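Local coordinates for ferric iron-binding protein HitA (Pseudomonas aeruginosa PAO1, PDB 6IWF) that binds ferric iron and, as a bacterial solute-binding protein, probably carries it to a membrane transporter for uptake into the cell, at residues 122-126 against 161-166; 145-150 against 220-225; 151-156 against 297-301; 213-217 against 277-283. All blocks are in the same frame, centred on the assembly; numbering follows the deposited sequence.

Contact 1. Residues 122-126 against 161-166; sequences LMDLS and DWLTGL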
loop_
_atom_site.group_PDB
_atom_site.type_symbol
_atom_site.label_atom_id
_atom_site.label_comp_id
_atom_site.label_asym_id
_atom_site.label_seq_id
_atom_site.Cartn_x
_atom_site.Cartn_y
_atom_site.Cartn_z
ATOM N N LEU A 122 17.936 -5.488 -0.774
ATOM C CA LEU A 122 17.679 -4.053 -0.662
ATOM C C LEU A 122 18.845 -3.333 0.002
ATOM O O LEU A 122 19.181 -2.191 -0.350
ATOM C CB LEU A 122 16.413 -3.823 0.164
ATOM C CG LEU A 122 15.991 -2.366 0.350
ATOM C CD1 LEU A 122 15.401 -1.881 -0.967
ATOM C CD2 LEU A 122 14.957 -2.267 1.454
ATOM N N MET A 123 19.465 -3.985 0.982
ATOM C CA MET A 123 20.494 -3.322 1.768
ATOM C C MET A 123 21.757 -3.053 0.961
ATOM O O MET A 123 22.555 -2.189 1.355
ATOM C CB MET A 123 20.807 -4.166 3.006
ATOM C CG MET A 123 19.592 -4.494 3.873
ATOM S SD MET A 123 18.687 -3.013 4.415
ATOM C CE MET A 123 19.930 -2.222 5.449
ATOM N N ASP A 124 21.935 -3.734 -0.182
ATOM C CA ASP A 124 23.111 -3.517 -1.014
ATOM C C ASP A 124 23.066 -2.188 -1.757
ATOM O O ASP A 124 24.113 -1.717 -2.204
ATOM C CB ASP A 124 23.263 -4.673 -2.011
ATOM C CG ASP A 124 23.578 -5.986 -1.323
ATOM O OD1 ASP A 124 24.332 -5.969 -0.325
ATOM O OD2 ASP A 124 23.071 -7.034 -1.765
ATOM N N LEU A 125 21.885 -1.561 -1.874
ATOM C CA LEU A 125 21.727 -0.373 -2.716
ATOM C C LEU A 125 22.337 0.879 -2.099
ATOM O O LEU A 125 22.389 1.924 -2.764
ATOM C CB LEU A 125 20.236 -0.149 -3.013
ATOM C CG LEU A 125 19.711 -1.163 -4.019
ATOM C CD1 LEU A 125 18.221 -0.972 -4.249
ATOM C CD2 LEU A 125 20.471 -1.040 -5.345
ATOM N N SER A 126 22.787 0.810 -0.853
ATOM C CA SER A 126 23.527 1.922 -0.275
ATOM C C SER A 126 24.995 1.912 -0.686
ATOM O O SER A 126 25.725 2.859 -0.369
ATOM C CB SER A 126 23.394 1.889 1.255
ATOM O OG SER A 126 23.926 0.679 1.781
ATOM N N ASP A 161 22.434 4.377 8.116
ATOM C CA ASP A 161 23.535 4.229 7.162
ATOM C C ASP A 161 23.006 3.897 5.775
ATOM O O ASP A 161 23.481 4.437 4.762
ATOM C CB ASP A 161 24.499 3.135 7.627
ATOM C CG ASP A 161 25.342 3.550 8.821
ATOM O OD1 ASP A 161 25.417 4.764 9.119
ATOM O OD2 ASP A 161 25.937 2.650 9.451
ATOM N N TRP A 162 22.018 2.999 5.714
ATOM C CA TRP A 162 21.431 2.611 4.436
ATOM C C TRP A 162 20.742 3.798 3.768
ATOM O O TRP A 162 20.972 4.081 2.586
ATOM C CB TRP A 162 20.464 1.444 4.663
ATOM C CG TRP A 162 19.622 1.076 3.481
ATOM C CD1 TRP A 162 20.000 0.340 2.386
ATOM C CD2 TRP A 162 18.248 1.418 3.285
ATOM N NE1 TRP A 162 18.934 0.214 1.516
ATOM C CE2 TRP A 162 17.848 0.865 2.050
ATOM C CE3 TRP A 162 17.317 2.138 4.039
ATOM C CZ2 TRP A 162 16.555 1.022 1.543
ATOM C CZ3 TRP A 162 16.026 2.286 3.537
ATOM C CH2 TRP A 162 15.663 1.733 2.299
ATOM N N LEU A 163 19.934 4.543 4.532
ATOM C CA LEU A 163 19.209 5.658 3.938
ATOM C C LEU A 163 20.155 6.786 3.556
ATOM O O LEU A 163 19.902 7.495 2.580
ATOM C CB LEU A 163 18.125 6.151 4.893
ATOM C CG LEU A 163 17.001 6.948 4.235
ATOM C CD1 LEU A 163 16.302 6.132 3.134
ATOM C CD2 LEU A 163 15.992 7.449 5.284
ATOM N N THR A 164 21.258 6.938 4.289
ATOM C CA THR A 164 22.294 7.888 3.881
ATOM C C THR A 164 22.861 7.517 2.518
ATOM O O THR A 164 23.017 8.376 1.644
ATOM C CB THR A 164 23.403 7.932 4.925
ATOM O OG1 THR A 164 22.878 8.460 6.143
ATOM C CG2 THR A 164 24.561 8.815 4.455
ATOM N N GLY A 165 23.150 6.228 2.312
ATOM C CA GLY A 165 23.592 5.785 1.000
ATOM C C GLY A 165 22.561 6.042 -0.084
ATOM O O GLY A 165 22.906 6.458 -1.190
ATOM N N LEU A 166 21.277 5.796 0.210
ATOM C CA LEU A 166 20.256 6.092 -0.795
ATOM C C LEU A 166 20.203 7.583 -1.123
ATOM O O LEU A 166 20.025 7.958 -2.284
ATOM C CB LEU A 166 18.891 5.584 -0.336
ATOM C CG LEU A 166 18.483 4.259 -0.977
ATOM C CD1 LEU A 166 19.430 3.133 -0.585
ATOM C CD2 LEU A 166 17.041 3.925 -0.573
#
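The indole of Trp162 forms the apolar centre, with more surface buried here than any other residue of the two segments. Met123 lies over one ring face, its SD 4.2 Å from the centroid of the five-membered ring and 13° off the normal, a Met-aromatic contact; Met123 CE also reaches to 3.8 Å from Trp162 CB. Leu122 CG packs 3.6 Å from Trp162 CZ2, and one helical turn on, Leu166 CD1 rests 4.2 Å from Leu125 CB. Leu125 and Leu166 also both touch Phe134, so the hydrophobic layer runs down onto the sheet. This is alpha/beta layering: helix 156-169 belongs to the helical crossover between the parallel strands 134-136 and 171-172, and the short 3-10 turn at 122-124 fills in beside it. Backbone meets backbone where Ser126 comes up to the helix. Its CA is 4.1 Å from Gly165 CA, and a CB on Gly165 would collide with Ser126 CB, so the close approach needs glycine. Ser126 CB lies 3.5 Å from Trp162 O. At the indole edge, Trp162 NE1 donates a hydrogen bond to Leu122 O (3.1 Å, 146°), a carbonyl that also accepts Leu125 N at 3.2 Å.

Contact 2. Residues 145-150 against 220-225; sequences EQVAAV and PGALVT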
loop_
_atom_site.group_PDB
_atom_site.type_symbol
_atom_site.label_atom_id
_atom_site.label_comp_id
_atom_site.label_asym_id
_atom_site.label_seq_id
_atom_site.Cartn_x
_atom_site.Cartn_y
_atom_site.Cartn_z
ATOM N N GLU A 145 6.940 3.012 4.621
ATOM C CA GLU A 145 6.822 1.691 5.233
ATOM C C GLU A 145 8.082 0.863 4.997
ATOM O O GLU A 145 8.503 0.106 5.882
ATOM C CB GLU A 145 5.591 0.963 4.699
ATOM C CG GLU A 145 4.381 1.201 5.582
ATOM C CD GLU A 145 3.082 0.882 4.897
ATOM O OE1 GLU A 145 2.400 -0.092 5.297
ATOM O OE2 GLU A 145 2.745 1.611 3.945
ATOM N N GLN A 146 8.709 1.015 3.822
ATOM C CA GLN A 146 9.976 0.331 3.566
ATOM C C GLN A 146 11.023 0.736 4.594
ATOM O O GLN A 146 11.764 -0.105 5.111
ATOM C CB GLN A 146 10.479 0.647 2.154
ATOM C CG GLN A 146 11.823 -0.046 1.820
ATOM C CD GLN A 146 11.680 -1.574 1.777
ATOM O OE1 GLN A 146 11.421 -2.150 0.715
ATOM N NE2 GLN A 146 11.848 -2.233 2.929
ATOM N N VAL A 147 11.115 2.030 4.888
ATOM C CA VAL A 147 12.100 2.478 5.869
ATOM C C VAL A 147 11.783 1.909 7.245
ATOM O O VAL A 147 12.681 1.456 7.970
ATOM C CB VAL A 147 12.157 4.017 5.889
ATOM C CG1 VAL A 147 13.129 4.503 6.974
ATOM C CG2 VAL A 147 12.577 4.524 4.529
ATOM N N ALA A 148 10.505 1.920 7.628
ATOM C CA ALA A 148 10.124 1.372 8.922
ATOM C C ALA A 148 10.509 -0.096 9.022
ATOM O O ALA A 148 10.937 -0.561 10.081
ATOM C CB ALA A 148 8.620 1.544 9.159
ATOM N N ALA A 149 10.365 -0.836 7.920
ATOM C CA ALA A 149 10.766 -2.240 7.912
ATOM C C ALA A 149 12.272 -2.388 8.096
ATOM O O ALA A 149 12.722 -3.278 8.827
ATOM C CB ALA A 149 10.320 -2.903 6.608
ATOM N N VAL A 150 13.069 -1.528 7.464
ATOM C CA VAL A 150 14.518 -1.639 7.646
ATOM C C VAL A 150 14.889 -1.343 9.099
ATOM O O VAL A 150 15.723 -2.035 9.692
ATOM C CB VAL A 150 15.276 -0.732 6.650
ATOM C CG1 VAL A 150 16.790 -0.769 6.915
ATOM C CG2 VAL A 150 15.005 -1.157 5.209
ATOM N N PRO A 220 14.448 -7.232 3.565
ATOM C CA PRO A 220 13.577 -6.076 3.839
ATOM C C PRO A 220 12.881 -5.574 2.585
ATOM O O PRO A 220 11.754 -5.076 2.668
ATOM C CB PRO A 220 14.537 -5.029 4.430
ATOM C CG PRO A 220 15.670 -5.844 5.008
ATOM C CD PRO A 220 15.829 -7.017 4.040
ATOM N N GLY A 221 13.493 -5.742 1.417
ATOM C CA GLY A 221 12.869 -5.285 0.197
ATOM C C GLY A 221 11.793 -6.198 -0.346
ATOM O O GLY A 221 11.262 -5.908 -1.420
ATOM N N ALA A 222 11.494 -7.300 0.357
ATOM C CA ALA A 222 10.391 -8.203 0.037
ATOM C C ALA A 222 9.154 -7.914 0.894
ATOM O O ALA A 222 8.239 -8.742 0.972
ATOM C CB ALA A 222 10.847 -9.661 0.205
ATOM N N LEU A 223 9.108 -6.730 1.504
ATOM C CA LEU A 223 8.039 -6.333 2.408
ATOM C C LEU A 223 6.669 -6.438 1.748
ATOM O O LEU A 223 6.474 -5.990 0.615
ATOM C CB LEU A 223 8.285 -4.896 2.859
ATOM C CG LEU A 223 7.261 -4.297 3.810
ATOM C CD1 LEU A 223 7.329 -4.993 5.164
ATOM C CD2 LEU A 223 7.485 -2.755 3.946
ATOM N N VAL A 224 5.718 -7.020 2.476
ATOM C CA VAL A 224 4.313 -7.026 2.088
ATOM C C VAL A 224 3.584 -6.051 3.005
ATOM O O VAL A 224 3.790 -6.072 4.227
ATOM C CB VAL A 224 3.727 -8.447 2.176
ATOM C CG1 VAL A 224 2.191 -8.427 2.137
ATOM C CG2 VAL A 224 4.311 -9.311 1.067
ATOM N N THR A 225 2.740 -5.198 2.423
ATOM C CA THR A 225 1.931 -4.245 3.177
ATOM C C THR A 225 0.468 -4.357 2.757
ATOM O O THR A 225 0.137 -4.928 1.717
ATOM C CB THR A 225 2.405 -2.793 2.978
ATOM O OG1 THR A 225 2.340 -2.441 1.594
ATOM C CG2 THR A 225 3.850 -2.625 3.462
#
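One hydrogen bond crosses this buried interface: Gln146 NE2 donates to Pro220 O at 2.9 Å, nearly straight at 169°. The Gln146 side chain thus reaches from the helix to the 3-10 turn at 220-221, where its OE1 also lies 3.5 Å from Gly221 CA. Two apolar pairs flank that bond: Leu223 CD2 lies 3.9 Å from Ala149 CB, and Val150 CG2 meets Pro220 CB at 4.0 Å. Methyls also make van der Waals contact with oxygens, Leu223 CD2 at 3.6 Å from Glu145 O of the helix backbone and Thr225 CG2 at 3.4 Å from Glu145 OE1. Thr225 OG1 has a weak hydrogen bond to Glu61, whose carboxylate lies close to that of Glu145. Helix 141-154 here packs against the turn leading into strand 224-231, which pairs with both 56-59 and 97-108, as in the connecting strands of two-lobed periplasmic binding proteins. Glu145 and Thr225 approach the Fe(3+) site, empty in this chain: their side chains are about 7 Å from those of Glu60 and Tyr196, respectively.

Contact 3. Residues 151-156 against 297-301; sequences IKLKGQ and EALSL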
loop_
_atom_site.group_PDB
_atom_site.type_symbol
_atom_site.label_atom_id
_atom_site.label_comp_id
_atom_site.label_asym_id
_atom_site.label_seq_id
_atom_site.Cartn_x
_atom_site.Cartn_y
_atom_site.Cartn_z
ATOM N N ILE A 151 14.271 -0.321 9.703
ATOM C CA ILE A 151 14.550 -0.032 11.113
ATOM C C ILE A 151 14.216 -1.235 11.977
ATOM O O ILE A 151 14.991 -1.624 12.863
ATOM C CB ILE A 151 13.766 1.204 11.583
ATOM C CG1 ILE A 151 14.293 2.448 10.884
ATOM C CG2 ILE A 151 13.892 1.359 13.113
ATOM C CD1 ILE A 151 13.425 3.681 11.111
ATOM N N LYS A 152 13.061 -1.853 11.717
ATOM C CA LYS A 152 12.586 -2.955 12.548
ATOM C C LYS A 152 13.455 -4.200 12.389
ATOM O O LYS A 152 13.725 -4.907 13.374
ATOM C CB LYS A 152 11.133 -3.253 12.193
ATOM C CG LYS A 152 10.132 -2.710 13.184
ATOM C CD LYS A 152 10.101 -3.599 14.415
ATOM C CE LYS A 152 8.736 -3.572 15.074
ATOM N NZ LYS A 152 8.541 -4.739 15.974
ATOM N N LEU A 153 13.906 -4.481 11.164
ATOM C CA LEU A 153 14.655 -5.697 10.882
ATOM C C LEU A 153 16.144 -5.551 11.133
ATOM O O LEU A 153 16.790 -6.521 11.551
ATOM C CB LEU A 153 14.435 -6.123 9.425
ATOM C CG LEU A 153 12.975 -6.461 9.100
ATOM C CD1 LEU A 153 12.775 -6.528 7.587
ATOM C CD2 LEU A 153 12.533 -7.768 9.777
ATOM N N LYS A 154 16.703 -4.361 10.894
ATOM C CA LYS A 154 18.140 -4.162 10.932
ATOM C C LYS A 154 18.592 -3.192 12.011
ATOM O O LYS A 154 19.790 -3.165 12.332
ATOM C CB LYS A 154 18.643 -3.678 9.564
ATOM C CG LYS A 154 18.242 -4.567 8.421
ATOM C CD LYS A 154 18.948 -5.916 8.511
ATOM C CE LYS A 154 18.667 -6.758 7.271
ATOM N NZ LYS A 154 19.204 -8.155 7.414
ATOM N N GLY A 155 17.684 -2.434 12.602
ATOM C CA GLY A 155 18.031 -1.507 13.656
ATOM C C GLY A 155 18.228 -0.096 13.131
ATOM O O GLY A 155 18.451 0.137 11.943
ATOM N N GLN A 156 18.165 0.860 14.061
ATOM C CA GLN A 156 18.160 2.273 13.686
ATOM C C GLN A 156 19.467 2.685 13.022
ATOM O O GLN A 156 19.460 3.446 12.048
ATOM C CB GLN A 156 17.882 3.128 14.923
ATOM C CG GLN A 156 18.024 4.625 14.681
ATOM C CD GLN A 156 16.839 5.215 13.940
ATOM O OE1 GLN A 156 15.761 4.624 13.898
ATOM N NE2 GLN A 156 17.034 6.392 13.355
ATOM N N GLU A 297 9.143 6.469 13.643
ATOM C CA GLU A 297 10.602 6.524 13.636
ATOM C C GLU A 297 11.126 6.631 12.209
ATOM O O GLU A 297 12.095 7.354 11.943
ATOM C CB GLU A 297 11.164 5.287 14.341
ATOM C CG GLU A 297 12.594 5.406 14.848
ATOM C CD GLU A 297 13.000 4.207 15.706
ATOM O OE1 GLU A 297 14.212 4.011 15.932
ATOM O OE2 GLU A 297 12.104 3.456 16.156
ATOM N N ALA A 298 10.494 5.913 11.279
ATOM C CA ALA A 298 10.874 6.015 9.872
ATOM C C ALA A 298 10.702 7.440 9.352
ATOM O O ALA A 298 11.562 7.951 8.625
ATOM C CB ALA A 298 10.050 5.037 9.030
ATOM N N LEU A 299 9.597 8.102 9.716
ATOM C CA LEU A 299 9.382 9.458 9.229
ATOM C C LEU A 299 10.461 10.393 9.750
ATOM O O LEU A 299 11.000 11.215 8.998
ATOM C CB LEU A 299 7.992 9.949 9.637
ATOM C CG LEU A 299 7.509 11.224 8.942
ATOM C CD1 LEU A 299 7.669 11.136 7.421
ATOM C CD2 LEU A 299 6.052 11.483 9.328
ATOM N N SER A 300 10.811 10.259 11.030
ATOM C CA SER A 300 11.854 11.106 11.603
ATOM C C SER A 300 13.191 10.879 10.918
ATOM O O SER A 300 13.957 11.826 10.697
ATOM C CB SER A 300 11.991 10.840 13.101
ATOM O OG SER A 300 10.878 11.346 13.791
ATOM N N LEU A 301 13.489 9.622 10.567
ATOM C CA LEU A 301 14.755 9.325 9.912
ATOM C C LEU A 301 14.802 9.916 8.513
ATOM O O LEU A 301 15.822 10.484 8.103
ATOM C CB LEU A 301 14.966 7.810 9.872
ATOM C CG LEU A 301 16.211 7.336 9.140
ATOM C CD1 LEU A 301 17.457 7.982 9.740
ATOM C CD2 LEU A 301 16.299 5.806 9.194
#
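Glu297 opens the second segment near the start of helix 296-305, its side chain extended toward helix 141-154. OE1 of Glu297 is 3.9 Å from Ile151 CG2, and the carboxylate lies beside the end of the Gln156 side chain, making a polar margin to an otherwise apolar contact. Ala298 comes next. Its small side chain lets the helices approach, so that Ile151 CD1 reaches 3.7 Å from Ala298 CA and 4.2 Å from Ala298 CB; the CA atoms of Ile151 and Ala298 are 7.2 Å apart, the nearest pair. One turn beyond Ala298, Leu301 faces the other helix again, setting CD2 4.1 Å from Ile151 CD1, and its side chain also touches the end of Gln156. Ile151 therefore packs on the face of helix 296-305 made by Glu297, Ala298 and Leu301. Gln156 can take part because the chain reverses just before it: Gly155, with a positive phi of 97° and its N bonded to Ile151 O at 2.8 Å, ends one helix and is the N-cap of the next. Ala159 of that next helix touches both Ile151 and Leu301, completing a three-helix layer in which helix 296-305 packs against the helical hairpin of 141-154 and 156-169.

Contact 4. Residues 213-217 against 277-283; sequences HYFGN and KPFAELD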
loop_
_atom_site.group_PDB
_atom_site.type_symbol
_atom_site.label_atom_id
_atom_site.label_comp_id
_atom_site.label_asym_id
_atom_site.label_seq_id
_atom_site.Cartn_x
_atom_site.Cartn_y
_atom_site.Cartn_z
ATOM N N HIS A 213 11.870 -8.136 -10.391
ATOM C CA HIS A 213 12.687 -8.990 -9.553
ATOM C C HIS A 213 12.109 -8.996 -8.147
ATOM O O HIS A 213 11.802 -7.938 -7.593
ATOM C CB HIS A 213 14.127 -8.492 -9.524
ATOM C CG HIS A 213 15.008 -9.294 -8.624
ATOM N ND1 HIS A 213 15.372 -10.591 -8.912
ATOM C CD2 HIS A 213 15.561 -8.999 -7.425
ATOM C CE1 HIS A 213 16.134 -11.056 -7.937
ATOM N NE2 HIS A 213 16.268 -10.108 -7.024
ATOM N N TYR A 214 11.972 -10.183 -7.570
ATOM C CA TYR A 214 11.507 -10.335 -6.198
ATOM C C TYR A 214 12.700 -10.702 -5.330
ATOM O O TYR A 214 13.386 -11.697 -5.602
ATOM C CB TYR A 214 10.414 -11.400 -6.108
ATOM C CG TYR A 214 9.166 -10.975 -6.805
ATOM C CD1 TYR A 214 9.059 -11.054 -8.193
ATOM C CD2 TYR A 214 8.100 -10.454 -6.089
ATOM C CE1 TYR A 214 7.916 -10.647 -8.833
ATOM C CE2 TYR A 214 6.952 -10.044 -6.723
ATOM C CZ TYR A 214 6.867 -10.137 -8.089
ATOM O OH TYR A 214 5.719 -9.713 -8.709
ATOM N N PHE A 215 12.953 -9.898 -4.301
ATOM C CA PHE A 215 14.100 -10.164 -3.435
ATOM C C PHE A 215 13.922 -11.472 -2.670
ATOM O O PHE A 215 14.883 -12.237 -2.496
ATOM C CB PHE A 215 14.303 -9.004 -2.450
ATOM C CG PHE A 215 14.970 -7.792 -3.040
ATOM C CD1 PHE A 215 16.309 -7.829 -3.437
ATOM C CD2 PHE A 215 14.272 -6.601 -3.165
ATOM C CE1 PHE A 215 16.931 -6.690 -3.965
ATOM C CE2 PHE A 215 14.886 -5.465 -3.704
ATOM C CZ PHE A 215 16.214 -5.510 -4.087
ATOM N N GLY A 216 12.704 -11.750 -2.220
ATOM C CA GLY A 216 12.439 -12.926 -1.404
ATOM C C GLY A 216 13.316 -13.016 -0.173
ATOM O O GLY A 216 13.793 -11.992 0.327
ATOM N N ASN A 217 13.519 -14.241 0.335
ATOM C CA ASN A 217 14.513 -14.549 1.373
ATOM C C ASN A 217 14.362 -13.704 2.638
ATOM O O ASN A 217 15.340 -13.480 3.360
ATOM C CB ASN A 217 15.932 -14.420 0.817
ATOM C CG ASN A 217 16.924 -15.262 1.582
ATOM O OD1 ASN A 217 16.635 -16.405 1.941
ATOM N ND2 ASN A 217 18.105 -14.701 1.844
ATOM N N LYS A 277 2.890 -13.057 -8.975
ATOM C CA LYS A 277 3.725 -14.031 -8.288
ATOM C C LYS A 277 2.918 -14.638 -7.143
ATOM O O LYS A 277 2.298 -13.890 -6.370
ATOM C CB LYS A 277 4.996 -13.365 -7.764
ATOM C CG LYS A 277 6.006 -14.327 -7.174
ATOM C CD LYS A 277 7.334 -14.215 -7.896
ATOM C CE LYS A 277 8.346 -15.204 -7.336
ATOM N NZ LYS A 277 8.536 -15.003 -5.871
ATOM N N PRO A 278 2.854 -15.967 -7.024
ATOM C CA PRO A 278 2.025 -16.571 -5.970
ATOM C C PRO A 278 2.413 -16.063 -4.588
ATOM O O PRO A 278 3.598 -16.005 -4.237
ATOM C CB PRO A 278 2.302 -18.069 -6.122
ATOM C CG PRO A 278 2.665 -18.224 -7.570
ATOM C CD PRO A 278 3.410 -16.983 -7.942
ATOM N N PHE A 279 1.392 -15.687 -3.809
ATOM C CA PHE A 279 1.624 -15.066 -2.504
ATOM C C PHE A 279 2.490 -15.948 -1.610
ATOM O O PHE A 279 3.404 -15.458 -0.940
ATOM C CB PHE A 279 0.280 -14.763 -1.841
ATOM C CG PHE A 279 0.376 -13.880 -0.629
ATOM C CD1 PHE A 279 0.537 -12.513 -0.762
ATOM C CD2 PHE A 279 0.302 -14.427 0.644
ATOM C CE1 PHE A 279 0.625 -11.697 0.359
ATOM C CE2 PHE A 279 0.394 -13.626 1.766
ATOM C CZ PHE A 279 0.549 -12.252 1.620
ATOM N N ALA A 280 2.242 -17.261 -1.614
ATOM C CA ALA A 280 3.020 -18.169 -0.777
ATOM C C ALA A 280 4.492 -18.231 -1.178
ATOM O O ALA A 280 5.317 -18.692 -0.381
ATOM C CB ALA A 280 2.404 -19.570 -0.822
ATOM N N GLU A 281 4.848 -17.776 -2.377
ATOM C CA GLU A 281 6.233 -17.818 -2.840
ATOM C C GLU A 281 7.024 -16.560 -2.512
ATOM O O GLU A 281 8.213 -16.492 -2.847
ATOM C CB GLU A 281 6.283 -18.037 -4.351
ATOM C CG GLU A 281 5.718 -19.369 -4.811
ATOM C CD GLU A 281 5.754 -19.512 -6.324
ATOM O OE1 GLU A 281 6.515 -18.762 -6.980
ATOM O OE2 GLU A 281 5.014 -20.367 -6.858
ATOM N N LEU A 282 6.399 -15.559 -1.888
ATOM C CA LEU A 282 7.058 -14.265 -1.741
ATOM C C LEU A 282 8.164 -14.294 -0.690
ATOM O O LEU A 282 9.141 -13.542 -0.814
ATOM C CB LEU A 282 6.026 -13.196 -1.395
ATOM C CG LEU A 282 5.116 -12.798 -2.560
ATOM C CD1 LEU A 282 4.020 -11.850 -2.056
ATOM C CD2 LEU A 282 5.929 -12.150 -3.669
ATOM N N ASP A 283 8.035 -15.136 0.335
ATOM C CA ASP A 283 8.995 -15.207 1.434
ATOM C C ASP A 283 9.280 -13.813 2.026
ATOM O O ASP A 283 10.428 -13.404 2.133
ATOM C CB ASP A 283 10.291 -15.858 0.962
ATOM C CG ASP A 283 11.147 -16.459 2.115
ATOM O OD1 ASP A 283 10.677 -16.623 3.262
ATOM O OD2 ASP A 283 12.316 -16.795 1.844
HETATM O O HOH W 1 3.206 -10.054 -7.939
HETATM O O HOH W 2 9.921 -11.077 -2.707
HETATM O O HOH W 3 12.908 -16.726 -1.029
#
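A CH-pi contact at the surface joins two loops here: the one between strands 211-213 and 224-231, and the one leading from strand 264-265 toward helix 289-292. Tyr214 is its main residue. Lys277 runs its aliphatic chain across one face of the phenol, with CD 3.8 Å from the ring centroid and 17° off the normal, while Leu282 CD2 approaches obliquely, 3.7 Å from Tyr214 CD2. The Tyr214 side chain also touches Thr103 and Val105 of strand 97-108, so it bridges the sheet and the outer loop. Lys277 is held at both ends: its N is joined to Tyr214 OH through a water, 3.2 Å from the N and 2.7 Å from the hydroxyl, and its NZ bends back to Glu281 O in a weak 3.4 Å hydrogen bond. The 3-10 turn that begins at Phe279 then brings Leu282 O to 3.4 Å from Gly216 CA, a CA-H...O contact. A second water spans the same place, accepting from Gly216 N at 2.9 Å and donating to Leu282 O at 3.2 Å. Asp283 closes the exposed end. Its backbone bonds to Gln218, and its carboxylate faces the chain at Asn217, where a third water accepts from Asn217 N at 2.9 Å and donates to Asp283 OD2, also at 2.9 Å.

Contact 2 lies at the middle of the group. Its centre is 10 Å from that of contact 3, with which it shares a helix, and 13 Å from those of contacts 1 and 4. Leu122 CD2 of contact 1 packs 3.4 Å from Gln146 CD, Ala298 CB of contact 3 lies 3.4 Å from Ala148 N, and Leu282 CD1 of contact 4 is 4.0 Å from Val224 CG2. Contacts 3 and 4 do not touch, their nearest atoms being about 8 Å apart. Contact 2 comes closest to the iron-binding residues; in contact 4 the Tyr214 side chain is about 9 Å from that of Tyr196, while contacts 1 and 3 lie away from the site.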